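Local coordinates for spike protein P1 (Pseudoalteromonas phage pm2, PDB 2VVE) that serves as the receptor-binding spike at the fivefold vertices of the virion, its C-terminal part binding the host receptor and its N-terminal part joining the capsid, at residues G141-G146 against V219-Y224; F157-G162 against I170-Y175. All blocks are in the same frame, centred on the assembly; numbering follows the deposited sequence.

In the fold
From the N terminus the chain first builds a jelly-roll-like region and then enters the part that probably carries receptor binding, where both contacts lie. Residues 141-146, in the loop leaving strand 129-137, are met by 219-224, just past helix 213-219, so contact 1 closes a long loop. Within that loop the chain runs down strand 151-160, turns, and returns on strand 169-172; contact 2 closes this short hairpin, wholly enclosed by the larger closure. Contact 1 ties two loops together near the calcium ion, at the end of the molecule remote from both termini, whereas contact 2 joins neighbouring strands of a sheet. Their centres are about 25 Å apart and they do not touch.

Contact 1. Residues G141-G146 against V219-Y224; sequences GVDGLG and VQHDWY
D143 and H221 meet through a single short hydrogen bond: H221 NE2 donates to D143 OD2 at 2.7 Å, with an N-H...O angle of 157°. The acceptor lies close to the imidazole plane and offers its anti lone pair, while carboxylate and ring are turned 77° apart. The D143 CG stands beside its backbone N, anti to the carbonyl carbon (chi1 -65°). As wholes, the two side chains cross at about a right angle.

The close packing belongs to V219. Its CG1 presses on the backbone of the glycine-rich loop, 3.2 Å from D143 O and 3.8 Å from L145 N, and its CG2 reaches L145 CD1 at 4.1 Å. The same CG2 sits over one face of the H221 ring, offset toward the rim, so a branched valine can serve loop and imidazole together. L145 supplies a buried apolar end, whereas exposed G144, barely covered, is the loose edge; D143 also lies on the solvent side yet is held by its polar bonds. Glycine suits position 144 because a CB there would be jammed against the preceding carbonyl oxygen. The loop is also braced internally by L145 N to V142 O, 3.0 Å.

Beyond the segments, R96 makes a salt bridge to D143 OD2, and Y99 OH bonds H221 ND1. Both ring nitrogens are thus engaged, fixing the imidazole's rotation. This His-carboxylate hydrogen bond, its acceptor oxygen shared with R96, joins the loop after strand 129-137 to that after helix 213-219; the nearby arginine would be expected to favour an ionised aspartate.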
loop_
_atom_site.group_PDB
_atom_site.type_symbol
_atom_site.label_atom_id
_atom_site.label_comp_id
_atom_site.label_asym_id
_atom_site.label_seq_id
_atom_site.Cartn_x
_atom_site.Cartn_y
_atom_site.Cartn_z
ATOM N N GLY A 141 28.449 47.544 1.505
ATOM C CA GLY A 141 27.549 47.996 0.445
ATOM C C GLY A 141 26.239 47.231 0.307
ATOM O O GLY A 141 25.429 47.547 -0.566
ATOM N N VAL A 142 26.013 46.234 1.161
ATOM C CA VAL A 142 24.819 45.401 1.054
ATOM C C VAL A 142 23.607 46.151 1.597
ATOM O O VAL A 142 23.632 46.637 2.729
ATOM C CB VAL A 142 24.996 44.021 1.743
ATOM C CG1 VAL A 142 23.730 43.182 1.608
ATOM C CG2 VAL A 142 26.185 43.276 1.134
ATOM N N ASP A 143 22.561 46.248 0.768
ATOM C CA ASP A 143 21.374 47.069 1.061
ATOM C C ASP A 143 21.759 48.545 1.251
ATOM O O ASP A 143 20.982 49.350 1.780
ATOM C CB ASP A 143 20.609 46.529 2.283
ATOM C CG ASP A 143 20.020 45.142 2.049
ATOM O OD1 ASP A 143 20.014 44.658 0.890
ATOM O OD2 ASP A 143 19.559 44.533 3.039
ATOM N N GLY A 144 22.968 48.890 0.811
ATOM C CA GLY A 144 23.481 50.253 0.919
ATOM C C GLY A 144 24.200 50.566 2.218
ATOM O O GLY A 144 24.475 51.729 2.501
ATOM N N LEU A 145 24.508 49.531 3.007
ATOM C CA LEU A 145 25.254 49.694 4.255
ATOM C C LEU A 145 26.646 50.267 3.981
ATOM O O LEU A 145 27.284 49.910 2.987
ATOM C CB LEU A 145 25.380 48.348 4.984
ATOM C CG LEU A 145 25.831 48.357 6.449
ATOM C CD1 LEU A 145 24.637 48.481 7.395
ATOM C CD2 LEU A 145 26.631 47.090 6.760
ATOM N N GLY A 146 27.101 51.158 4.861
ATOM C CA GLY A 146 28.462 51.703 4.803
ATOM C C GLY A 146 29.531 50.623 4.700
ATOM O O GLY A 146 29.382 49.532 5.259
ATOM N N VAL A 219 19.968 50.749 7.505
ATOM C CA VAL A 219 19.225 50.122 6.406
ATOM C C VAL A 219 17.886 49.505 6.845
ATOM O O VAL A 219 17.255 48.766 6.086
ATOM C CB VAL A 219 20.113 49.112 5.606
ATOM C CG1 VAL A 219 21.247 49.847 4.897
ATOM C CG2 VAL A 219 20.670 48.003 6.517
ATOM N N GLN A 220 17.461 49.829 8.068
ATOM C CA GLN A 220 16.134 49.456 8.591
ATOM C C GLN A 220 15.894 47.939 8.624
ATOM O O GLN A 220 14.777 47.466 8.386
ATOM C CB GLN A 220 15.012 50.170 7.817
ATOM C CG GLN A 220 14.996 51.696 7.962
ATOM C CD GLN A 220 16.105 52.378 7.178
ATOM O OE1 GLN A 220 16.250 52.164 5.975
ATOM N NE2 GLN A 220 16.897 53.200 7.861
ATOM N N HIS A 221 16.947 47.181 8.923
ATOM C CA HIS A 221 16.829 45.735 9.091
ATOM C C HIS A 221 16.012 45.426 10.340
ATOM O O HIS A 221 16.081 46.145 11.331
ATOM C CB HIS A 221 18.213 45.077 9.166
ATOM C CG HIS A 221 18.849 44.849 7.827
ATOM N ND1 HIS A 221 19.962 44.051 7.660
ATOM C CD2 HIS A 221 18.514 45.290 6.592
ATOM C CE1 HIS A 221 20.295 44.026 6.381
ATOM N NE2 HIS A 221 19.432 44.769 5.712
ATOM N N ASP A 222 15.231 44.351 10.270
ATOM C CA ASP A 222 14.398 43.930 11.380
ATOM C C ASP A 222 14.299 42.416 11.338
ATOM O O ASP A 222 14.716 41.792 10.352
ATOM C CB ASP A 222 13.005 44.554 11.274
ATOM C CG ASP A 222 12.217 44.470 12.576
ATOM O OD1 ASP A 222 12.800 44.138 13.635
ATOM O OD2 ASP A 222 11.000 44.737 12.537
ATOM N N TRP A 223 13.756 41.823 12.398
ATOM C CA TRP A 223 13.568 40.373 12.437
ATOM C C TRP A 223 12.816 39.849 11.211
ATOM O O TRP A 223 11.883 40.495 10.719
ATOM C CB TRP A 223 12.898 39.947 13.749
ATOM C CG TRP A 223 13.744 40.333 14.941
ATOM C CD1 TRP A 223 13.483 41.308 15.841
ATOM C CD2 TRP A 223 15.014 39.771 15.308
ATOM N NE1 TRP A 223 14.496 41.386 16.777
ATOM C CE2 TRP A 223 15.453 40.454 16.467
ATOM C CE3 TRP A 223 15.818 38.749 14.775
ATOM C CZ2 TRP A 223 16.669 40.153 17.107
ATOM C CZ3 TRP A 223 17.027 38.444 15.413
ATOM C CH2 TRP A 223 17.441 39.153 16.568
ATOM N N TYR A 224 13.263 38.690 10.720
ATOM C CA TYR A 224 12.730 38.014 9.518
ATOM C C TYR A 224 13.155 38.652 8.181
ATOM O O TYR A 224 12.854 38.112 7.110
ATOM C CB TYR A 224 11.198 37.806 9.594
ATOM C CG TYR A 224 10.731 36.970 10.774
ATOM C CD1 TYR A 224 11.198 35.665 10.955
ATOM C CD2 TYR A 224 9.812 37.472 11.697
ATOM C CE1 TYR A 224 10.771 34.887 12.014
ATOM C CE2 TYR A 224 9.379 36.701 12.777
ATOM C CZ TYR A 224 9.872 35.409 12.928
ATOM O OH TYR A 224 9.464 34.621 13.974
#

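Contact 2. Residues F157-G162 against I170-Y175; sequences FYITEG and IKYTSY
F157 and Y172 exchange two backbone hydrogen bonds, F157 N to Y172 O at 3.1 Å and Y172 N to F157 O at 2.8 Å. I159 and I170 repeat the pattern two residues on, with I159 N to I170 O at 2.9 Å and the straighter I170 N to I159 O at 2.8 Å, its N-H...O angle 171°. Between these hydrogen-bonded pairs stands the non-hydrogen-bonded pair Y158-K171, where Y158 CA makes a CA-H...O contact with I170 O.

On this middle pair's face, the two side chains lie side by side and point the same way. K171 CG, anti to its backbone N (chi1 168°), meets the edge of the phenol at Y158 CE1, 3.6 Å away; the methylene chain covers an aromatic edge while the ammonium end of exposed K171 leads away from the first strand. Y158 OH bonds A100 O.

The other face is largely apolar. I159 CD1 approaches Y172 CD2 at 3.8 Å, the two side chains crossing at about a right angle, and F157 turns away to pack on L131 and A133 of the facing sheet and on V204 of the adjacent strand in its own sheet. Beta-branched I159 and I170 suit the extended backbone. At the turn end, I170 CG1 touches E161 CB, 3.9 Å apart. Paired alternately in this way, strands 151-160 and 169-172 form an antiparallel beta hairpin, its F157-I159 face directed at the facing sheet of a beta sandwich.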
loop_
_atom_site.group_PDB
_atom_site.type_symbol
_atom_site.label_atom_id
_atom_site.label_comp_id
_atom_site.label_asym_id
_atom_site.label_seq_id
_atom_site.Cartn_x
_atom_site.Cartn_y
_atom_site.Cartn_z
ATOM N N PHE A 157 21.905 27.089 13.974
ATOM C CA PHE A 157 20.834 26.176 13.584
ATOM C C PHE A 157 19.843 26.184 14.712
ATOM O O PHE A 157 20.226 25.944 15.860
ATOM C CB PHE A 157 21.341 24.744 13.422
ATOM C CG PHE A 157 22.410 24.589 12.387
ATOM C CD1 PHE A 157 22.168 24.930 11.059
ATOM C CD2 PHE A 157 23.656 24.084 12.739
ATOM C CE1 PHE A 157 23.171 24.762 10.079
ATOM C CE2 PHE A 157 24.675 23.925 11.778
ATOM C CZ PHE A 157 24.422 24.262 10.445
ATOM N N TYR A 158 18.580 26.484 14.394
ATOM C CA TYR A 158 17.491 26.237 15.332
ATOM C C TYR A 158 16.896 24.876 14.974
ATOM O O TYR A 158 16.409 24.695 13.860
ATOM C CB TYR A 158 16.398 27.308 15.223
ATOM C CG TYR A 158 16.763 28.694 15.716
ATOM C CD1 TYR A 158 17.970 28.953 16.394
ATOM C CD2 TYR A 158 15.893 29.751 15.507
ATOM C CE1 TYR A 158 18.276 30.238 16.836
ATOM C CE2 TYR A 158 16.191 31.023 15.942
ATOM C CZ TYR A 158 17.363 31.271 16.610
ATOM O OH TYR A 158 17.594 32.569 17.035
ATOM N N ILE A 159 16.925 23.931 15.912
ATOM C CA ILE A 159 16.509 22.555 15.629
ATOM C C ILE A 159 15.392 22.115 16.578
ATOM O O ILE A 159 15.476 22.331 17.791
ATOM C CB ILE A 159 17.700 21.562 15.725
ATOM C CG1 ILE A 159 18.900 22.075 14.907
ATOM C CG2 ILE A 159 17.269 20.143 15.289
ATOM C CD1 ILE A 159 20.109 21.123 14.880
ATOM N N THR A 160 14.355 21.473 16.043
ATOM C CA THR A 160 13.277 20.978 16.913
ATOM C C THR A 160 13.856 19.898 17.854
ATOM O O THR A 160 14.632 19.053 17.421
ATOM C CB THR A 160 12.081 20.408 16.107
ATOM O OG1 THR A 160 12.538 19.366 15.246
ATOM C CG2 THR A 160 11.405 21.503 15.255
ATOM N N GLU A 161 13.515 19.951 19.139
ATOM C CA GLU A 161 14.000 18.926 20.080
ATOM C C GLU A 161 13.147 17.669 19.976
ATOM O O GLU A 161 13.638 16.551 20.161
ATOM C CB GLU A 161 14.034 19.434 21.526
ATOM C CG GLU A 161 14.799 18.484 22.464
ATOM C CD GLU A 161 15.188 19.119 23.781
ATOM O OE1 GLU A 161 14.278 19.527 24.538
ATOM O OE2 GLU A 161 16.408 19.199 24.063
ATOM N N GLY A 162 11.861 17.863 19.705
ATOM C CA GLY A 162 11.004 16.769 19.274
ATOM C C GLY A 162 11.032 16.712 17.759
ATOM O O GLY A 162 11.949 17.249 17.119
ATOM N N ILE A 170 15.812 24.339 19.647
ATOM C CA ILE A 170 17.096 24.504 20.346
ATOM C C ILE A 170 18.059 25.251 19.427
ATOM O O ILE A 170 18.237 24.895 18.254
ATOM C CB ILE A 170 17.700 23.143 20.773
ATOM C CG1 ILE A 170 16.663 22.294 21.529
ATOM C CG2 ILE A 170 19.030 23.334 21.562
ATOM C CD1 ILE A 170 15.977 22.990 22.723
ATOM N N LYS A 171 18.649 26.315 19.959
ATOM C CA LYS A 171 19.621 27.101 19.223
ATOM C C LYS A 171 21.028 26.514 19.368
ATOM O O LYS A 171 21.528 26.372 20.485
ATOM C CB LYS A 171 19.600 28.536 19.754
ATOM C CG LYS A 171 20.759 29.416 19.272
ATOM C CD LYS A 171 20.656 30.828 19.837
ATOM C CE LYS A 171 20.952 30.864 21.335
ATOM N NZ LYS A 171 20.807 32.243 21.874
ATOM N N TYR A 172 21.671 26.196 18.241
ATOM C CA TYR A 172 23.072 25.722 18.263
ATOM C C TYR A 172 24.011 26.695 17.582
ATOM O O TYR A 172 23.767 27.109 16.437
ATOM C CB TYR A 172 23.217 24.360 17.580
ATOM C CG TYR A 172 22.527 23.245 18.299
ATOM C CD1 TYR A 172 23.198 22.482 19.255
ATOM C CD2 TYR A 172 21.203 22.922 17.998
ATOM C CE1 TYR A 172 22.562 21.441 19.925
ATOM C CE2 TYR A 172 20.561 21.878 18.658
ATOM C CZ TYR A 172 21.248 21.144 19.616
ATOM O OH TYR A 172 20.609 20.113 20.268
ATOM N N THR A 173 25.084 27.043 18.283
ATOM C CA THR A 173 26.103 27.977 17.774
ATOM C C THR A 173 27.525 27.474 18.045
ATOM O O THR A 173 27.738 26.637 18.935
ATOM C CB THR A 173 25.955 29.394 18.403
ATOM O OG1 THR A 173 26.016 29.292 19.829
ATOM C CG2 THR A 173 24.625 30.059 17.999
ATOM N N SER A 174 28.497 27.992 17.291
ATOM C CA SER A 174 29.913 27.652 17.537
ATOM C C SER A 174 30.872 28.844 17.488
ATOM O O SER A 174 31.988 28.766 18.016
ATOM C CB SER A 174 30.394 26.564 16.568
ATOM O OG SER A 174 30.609 27.084 15.259
ATOM N N TYR A 175 30.458 29.933 16.843
ATOM C CA TYR A 175 31.301 31.145 16.737
ATOM C C TYR A 175 30.470 32.423 16.603
ATOM O O TYR A 175 29.325 32.393 16.134
ATOM C CB TYR A 175 32.294 31.053 15.552
ATOM C CG TYR A 175 31.687 31.358 14.186
ATOM C CD1 TYR A 175 31.664 32.664 13.673
ATOM C CD2 TYR A 175 31.137 30.340 13.409
ATOM C CE1 TYR A 175 31.103 32.942 12.418
ATOM C CE2 TYR A 175 30.579 30.603 12.164
ATOM C CZ TYR A 175 30.558 31.901 11.675
ATOM O OH TYR A 175 29.994 32.129 10.440
#